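Local coordinates for putative isohexenylglutaconyl-CoA hydratase (Pseudomonas aeruginosa, PDB 4ZU2), which probably hydrates isohexenylglutaconyl-CoA in the breakdown of citronellate and related acyclic terpenes, as a member of the crotonase (enoyl-CoA hydratase/isomerase) family, at residues Ser93-Ala98 with Ala150-Arg155; Phe185-Ala190 with Glu194-Glu199. All coordinates share one frame; numbering follows the deposited sequence.

Interaction 1. Residues Ser93-Ala98 with Ala150-Arg155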
loop_
_atom_site.group_PDB
_atom_site.type_symbol
_atom_site.label_atom_id
_atom_site.label_comp_id
_atom_site.label_asym_id
_atom_site.label_seq_id
_atom_site.Cartn_x
_atom_site.Cartn_y
_atom_site.Cartn_z
ATOM N N SER A 93 -17.905 14.474 -3.116
ATOM C CA SER A 93 -17.277 15.770 -2.899
ATOM C C SER A 93 -16.970 15.974 -1.427
ATOM O O SER A 93 -15.944 16.556 -1.110
ATOM C CB SER A 93 -18.141 16.911 -3.410
ATOM O OG SER A 93 -18.408 16.759 -4.774
ATOM N N LEU A 94 -17.821 15.490 -0.520
ATOM C CA LEU A 94 -17.492 15.606 0.916
ATOM C C LEU A 94 -16.184 14.875 1.226
ATOM O O LEU A 94 -15.381 15.378 1.955
ATOM C CB LEU A 94 -18.607 15.079 1.817
ATOM C CG LEU A 94 -18.233 14.716 3.260
ATOM C CD1 LEU A 94 -17.607 15.858 3.999
ATOM C CD2 LEU A 94 -19.485 14.295 4.017
ATOM N N LEU A 95 -15.991 13.678 0.664
ATOM C CA LEU A 95 -14.834 12.859 0.987
ATOM C C LEU A 95 -13.593 13.513 0.414
ATOM O O LEU A 95 -12.520 13.480 1.018
ATOM C CB LEU A 95 -14.977 11.410 0.459
ATOM C CG LEU A 95 -16.118 10.511 0.967
ATOM C CD1 LEU A 95 -16.169 9.142 0.205
ATOM C CD2 LEU A 95 -16.063 10.288 2.478
ATOM N N GLU A 96 -13.761 14.157 -0.731
ATOM C CA GLU A 96 -12.638 14.800 -1.391
ATOM C C GLU A 96 -12.141 15.956 -0.557
ATOM O O GLU A 96 -10.926 16.130 -0.395
ATOM C CB GLU A 96 -13.018 15.346 -2.771
ATOM C CG GLU A 96 -13.144 14.304 -3.824
ATOM C CD GLU A 96 -13.363 14.902 -5.226
ATOM O OE1 GLU A 96 -12.363 14.922 -5.996
ATOM O OE2 GLU A 96 -14.530 15.318 -5.544
ATOM N N GLU A 97 -13.089 16.752 -0.070
ATOM C CA GLU A 97 -12.794 17.977 0.662
ATOM C C GLU A 97 -12.410 17.727 2.129
ATOM O O GLU A 97 -11.758 18.568 2.761
ATOM C CB GLU A 97 -13.953 18.955 0.551
ATOM C CG GLU A 97 -14.372 19.338 -0.903
ATOM C CD GLU A 97 -15.892 19.694 -1.058
ATOM O OE1 GLU A 97 -16.616 19.792 -0.061
ATOM O OE2 GLU A 97 -16.363 19.896 -2.185
ATOM N N ALA A 98 -12.794 16.573 2.665
ATOM C CA ALA A 98 -12.351 16.223 3.993
ATOM C C ALA A 98 -10.896 15.706 3.882
ATOM O O ALA A 98 -10.004 16.194 4.576
ATOM C CB ALA A 98 -13.268 15.183 4.608
ATOM N N ALA A 150 -14.897 3.617 -3.021
ATOM C CA ALA A 150 -13.906 2.692 -3.592
ATOM C C ALA A 150 -12.470 3.250 -3.620
ATOM O O ALA A 150 -11.536 2.650 -3.103
ATOM C CB ALA A 150 -14.305 2.253 -4.974
ATOM N N PRO A 151 -12.294 4.413 -4.218
ATOM C CA PRO A 151 -10.944 4.973 -4.326
ATOM C C PRO A 151 -10.331 5.354 -2.982
ATOM O O PRO A 151 -9.139 5.260 -2.810
ATOM C CB PRO A 151 -11.163 6.210 -5.203
ATOM C CG PRO A 151 -12.569 6.471 -5.202
ATOM C CD PRO A 151 -13.266 5.198 -4.976
ATOM N N PHE A 152 -11.156 5.733 -2.013
ATOM C CA PHE A 152 -10.624 6.128 -0.744
ATOM C C PHE A 152 -10.254 4.893 0.135
ATOM O O PHE A 152 -9.327 4.939 0.939
ATOM C CB PHE A 152 -11.549 7.120 -0.048
ATOM C CG PHE A 152 -11.723 8.436 -0.790
ATOM C CD1 PHE A 152 -10.725 9.402 -0.767
ATOM C CD2 PHE A 152 -12.912 8.711 -1.473
ATOM C CE1 PHE A 152 -10.901 10.603 -1.420
ATOM C CE2 PHE A 152 -13.082 9.872 -2.154
ATOM C CZ PHE A 152 -12.084 10.834 -2.134
ATOM N N VAL A 153 -10.932 3.783 -0.062
ATOM C CA VAL A 153 -10.611 2.601 0.703
ATOM C C VAL A 153 -9.378 1.895 0.113
ATOM O O VAL A 153 -8.567 1.354 0.854
ATOM C CB VAL A 153 -11.806 1.614 0.839
ATOM C CG1 VAL A 153 -12.205 1.027 -0.501
ATOM C CG2 VAL A 153 -11.463 0.471 1.828
ATOM N N VAL A 154 -9.259 1.867 -1.204
ATOM C CA VAL A 154 -8.057 1.308 -1.833
ATOM C C VAL A 154 -6.854 2.166 -1.406
ATOM O O VAL A 154 -5.823 1.645 -1.010
ATOM C CB VAL A 154 -8.197 1.295 -3.368
ATOM C CG1 VAL A 154 -6.886 0.847 -4.038
ATOM C CG2 VAL A 154 -9.382 0.449 -3.763
ATOM N N ARG A 155 -7.018 3.491 -1.408
ATOM C CA ARG A 155 -5.972 4.380 -0.886
ATOM C C ARG A 155 -5.709 4.105 0.606
ATOM O O ARG A 155 -4.574 4.179 1.063
ATOM C CB ARG A 155 -6.334 5.849 -1.127
ATOM C CG ARG A 155 -5.984 6.300 -2.529
ATOM C CD ARG A 155 -6.785 7.463 -3.070
ATOM N NE ARG A 155 -6.841 7.280 -4.526
ATOM C CZ ARG A 155 -6.531 8.189 -5.432
ATOM N NH1 ARG A 155 -6.180 9.424 -5.074
ATOM N NH2 ARG A 155 -6.586 7.864 -6.719
#
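Leu95 lies over one face of the Phe152 ring, and this CH-pi contact carries most of the pairing between the two helical segments. The methylene CB of Leu95 sits 4.0 Å from the centroid of the Phe152 ring, 29° off the ring normal, and is displaced toward one side, where Leu95 CB and Phe152 CE2 come within 3.6 Å. The CD1 methyl of Leu95 lies outside the ring's rim on the same side, 3.7 Å from Phe152 CD2. On the other helix, CG of Phe152 stands beside its own backbone N and anti to the carbonyl carbon (chi1 -63°), which sends the ring out to bridge a gap of 8.1 Å between Leu95 CA and Phe152 CA.

In the crotonase fold of this protein, the contact joins the end of the long helix 81-99 to the short helix 149-157, in a buried position where the second subunit closes over it. Leu120 of helix 116-121 packs on Leu95, Val123 touches Phe152, and Leu227 of the second subunit reaches the phenylalanine as well.

Glu96 adds a looser contact at the ring's far end, where both its backbone N and its CG approach Phe152 CZ at 4.0 Å, the two side chains crossing at about a right angle. Beyond CG the glutamate chain runs extended and carries its carboxylate away from the ring, where Glu96 OE2 forms a salt bridge with Arg89 of the same helix.

Interaction 2. Residues Phe185-Ala190 with Glu194-Glu199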
loop_
_atom_site.group_PDB
_atom_site.type_symbol
_atom_site.label_atom_id
_atom_site.label_comp_id
_atom_site.label_asym_id
_atom_site.label_seq_id
_atom_site.Cartn_x
_atom_site.Cartn_y
_atom_site.Cartn_z
ATOM N N PHE A 185 -4.976 3.655 15.835
ATOM C CA PHE A 185 -5.000 3.180 17.213
ATOM C C PHE A 185 -6.341 2.483 17.530
ATOM O O PHE A 185 -7.418 2.923 17.077
ATOM C CB PHE A 185 -4.895 4.369 18.181
ATOM C CG PHE A 185 -3.718 5.297 17.919
ATOM C CD1 PHE A 185 -2.417 4.920 18.265
ATOM C CD2 PHE A 185 -3.919 6.558 17.379
ATOM C CE1 PHE A 185 -1.343 5.783 18.039
ATOM C CE2 PHE A 185 -2.864 7.413 17.159
ATOM C CZ PHE A 185 -1.569 7.028 17.487
ATOM N N CYS A 186 -6.271 1.441 18.359
ATOM C CA CYS A 186 -7.450 0.786 18.925
ATOM C C CYS A 186 -7.344 0.840 20.448
ATOM O O CYS A 186 -6.382 0.322 21.005
ATOM C CB CYS A 186 -7.501 -0.673 18.459
ATOM S SG CYS A 186 -8.987 -1.600 18.926
ATOM N N GLU A 187 -8.295 1.504 21.108
ATOM C CA GLU A 187 -8.362 1.543 22.580
ATOM C C GLU A 187 -9.570 0.764 23.117
ATOM O O GLU A 187 -10.614 0.716 22.488
ATOM C CB GLU A 187 -8.432 2.977 23.094
ATOM C CG GLU A 187 -7.448 3.900 22.434
ATOM C CD GLU A 187 -6.008 3.446 22.628
ATOM O OE1 GLU A 187 -5.558 3.357 23.794
ATOM O OE2 GLU A 187 -5.331 3.155 21.619
ATOM N N ALA A 188 -9.416 0.162 24.290
ATOM C CA ALA A 188 -10.430 -0.736 24.843
ATOM C C ALA A 188 -11.519 -0.031 25.654
ATOM O O ALA A 188 -12.561 -0.628 25.941
ATOM C CB ALA A 188 -9.757 -1.813 25.700
ATOM N N ASP A 189 -11.291 1.225 26.031
ATOM C CA ASP A 189 -12.296 1.983 26.792
ATOM C C ASP A 189 -12.229 3.477 26.535
ATOM O O ASP A 189 -11.287 3.967 25.935
ATOM C CB ASP A 189 -12.178 1.724 28.298
ATOM C CG ASP A 189 -10.757 1.870 28.815
ATOM O OD1 ASP A 189 -10.245 3.012 28.923
ATOM O OD2 ASP A 189 -10.157 0.823 29.134
ATOM N N ALA A 190 -13.236 4.192 27.022
ATOM C CA ALA A 190 -13.433 5.599 26.672
ATOM C C ALA A 190 -12.383 6.527 27.279
ATOM O O ALA A 190 -12.067 7.563 26.710
ATOM C CB ALA A 190 -14.829 6.054 27.078
ATOM N N GLU A 194 -9.994 8.580 24.882
ATOM C CA GLU A 194 -9.884 10.025 25.064
ATOM C C GLU A 194 -8.462 10.469 25.340
ATOM O O GLU A 194 -8.123 11.628 25.113
ATOM C CB GLU A 194 -10.731 10.490 26.247
ATOM C CG GLU A 194 -12.205 10.604 25.983
ATOM C CD GLU A 194 -12.537 11.635 24.949
ATOM O OE1 GLU A 194 -12.118 12.799 25.103
ATOM O OE2 GLU A 194 -13.220 11.274 23.974
ATOM N N GLN A 195 -7.664 9.583 25.924
ATOM C CA GLN A 195 -6.314 9.949 26.300
ATOM C C GLN A 195 -5.543 9.951 25.029
ATOM O O GLN A 195 -4.834 10.895 24.757
ATOM C CB GLN A 195 -5.676 9.025 27.362
ATOM C CG GLN A 195 -5.381 7.565 26.990
ATOM C CD GLN A 195 -3.985 7.285 26.345
ATOM O OE1 GLN A 195 -3.023 8.025 26.553
ATOM N NE2 GLN A 195 -3.887 6.186 25.582
ATOM N N ARG A 196 -5.745 8.920 24.221
ATOM C CA ARG A 196 -5.128 8.858 22.903
ATOM C C ARG A 196 -5.444 10.093 22.090
ATOM O O ARG A 196 -4.588 10.596 21.377
ATOM C CB ARG A 196 -5.568 7.629 22.131
ATOM C CG ARG A 196 -4.905 7.539 20.771
ATOM C CD ARG A 196 -3.421 7.257 20.928
ATOM N NE ARG A 196 -3.214 5.947 21.527
ATOM C CZ ARG A 196 -2.027 5.452 21.887
ATOM N NH1 ARG A 196 -0.902 6.159 21.715
ATOM N NH2 ARG A 196 -1.958 4.229 22.404
ATOM N N LEU A 197 -6.671 10.570 22.184
ATOM C CA LEU A 197 -7.069 11.723 21.391
ATOM C C LEU A 197 -6.282 12.938 21.817
ATOM O O LEU A 197 -5.713 13.641 20.984
ATOM C CB LEU A 197 -8.553 12.024 21.523
ATOM C CG LEU A 197 -9.040 13.318 20.846
ATOM C CD1 LEU A 197 -8.758 13.285 19.358
ATOM C CD2 LEU A 197 -10.544 13.540 21.073
ATOM N N GLU A 198 -6.294 13.215 23.117
ATOM C CA GLU A 198 -5.569 14.356 23.630
ATOM C C GLU A 198 -4.035 14.174 23.443
ATOM O O GLU A 198 -3.304 15.153 23.341
ATOM C CB GLU A 198 -5.947 14.621 25.094
ATOM C CG GLU A 198 -5.121 15.737 25.731
ATOM C CD GLU A 198 -5.081 17.021 24.885
ATOM O OE1 GLU A 198 -6.179 17.552 24.564
ATOM O OE2 GLU A 198 -3.947 17.492 24.547
ATOM N N GLU A 199 -3.542 12.939 23.427
ATOM C CA GLU A 199 -2.123 12.736 23.159
ATOM C C GLU A 199 -1.817 13.226 21.733
ATOM O O GLU A 199 -0.962 14.096 21.531
ATOM C CB GLU A 199 -1.745 11.284 23.321
ATOM C CG GLU A 199 -0.288 11.025 23.058
ATOM C CD GLU A 199 0.641 11.938 23.857
ATOM O OE1 GLU A 199 0.280 12.303 25.011
ATOM O OE2 GLU A 199 1.734 12.280 23.329
#
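The guanidinium of Arg196 lies flat on the ring of Phe185, in a cation-pi stack that ties the edge strand 185-187 of the crotonase-fold sheet to the helix 190-205 that follows it. The two planes are just 1° apart, with centres 4.3 Å from each other. The overlap is offset: Arg196 CD stands over the middle of the ring, 3.5 Å from the Phe185 centroid, while the guanidinium reaches past it over CD1 and CE1. Bends at chi2 and chi3 fold the arginine chain down onto the ring. Phe185 also packs on Ile128 of the adjoining strand and on Arg164 of the third subunit.

Glu187 comes to the guanidinium at its edge, its carboxylate plane turned 74° against it. Its OE2 makes a salt bridge to Arg196 NE at the long distance of 3.5 Å, and Arg196 NH2 lies at a similar 3.6 Å from Glu187 OE2. On the face opposite Phe185, Gln195 NE2 stands 3.9 Å above the guanidinium plane of Arg196, toward its rim.

At the start of the helix, Asp189 caps the backbone N of Ala192. In the first turn, Glu194 N donates to Ala190 O at 2.9 Å.

Both contacts use one face of a phenylalanine ring, but in contrasting settings. Interaction 1 is buried, centred about 9 Å from the centre of the chain, and its ring receives aliphatic carbon from a neighbouring helix. Interaction 2 lies at the surface, about 17 Å from the centre of the chain to its own centre, where a charged arginine covers the ring. The centres of interaction 1 and interaction 2 are about 25 Å apart. The nearest atoms of interaction 1 and interaction 2 are about 15 Å apart, and the two follow one another along the chain. Each also borders another copy of the protein: the second subunit packs against 93-98 and 150-155, whereas the third reaches Phe185, so that the two contacts face different neighbours in the trimer.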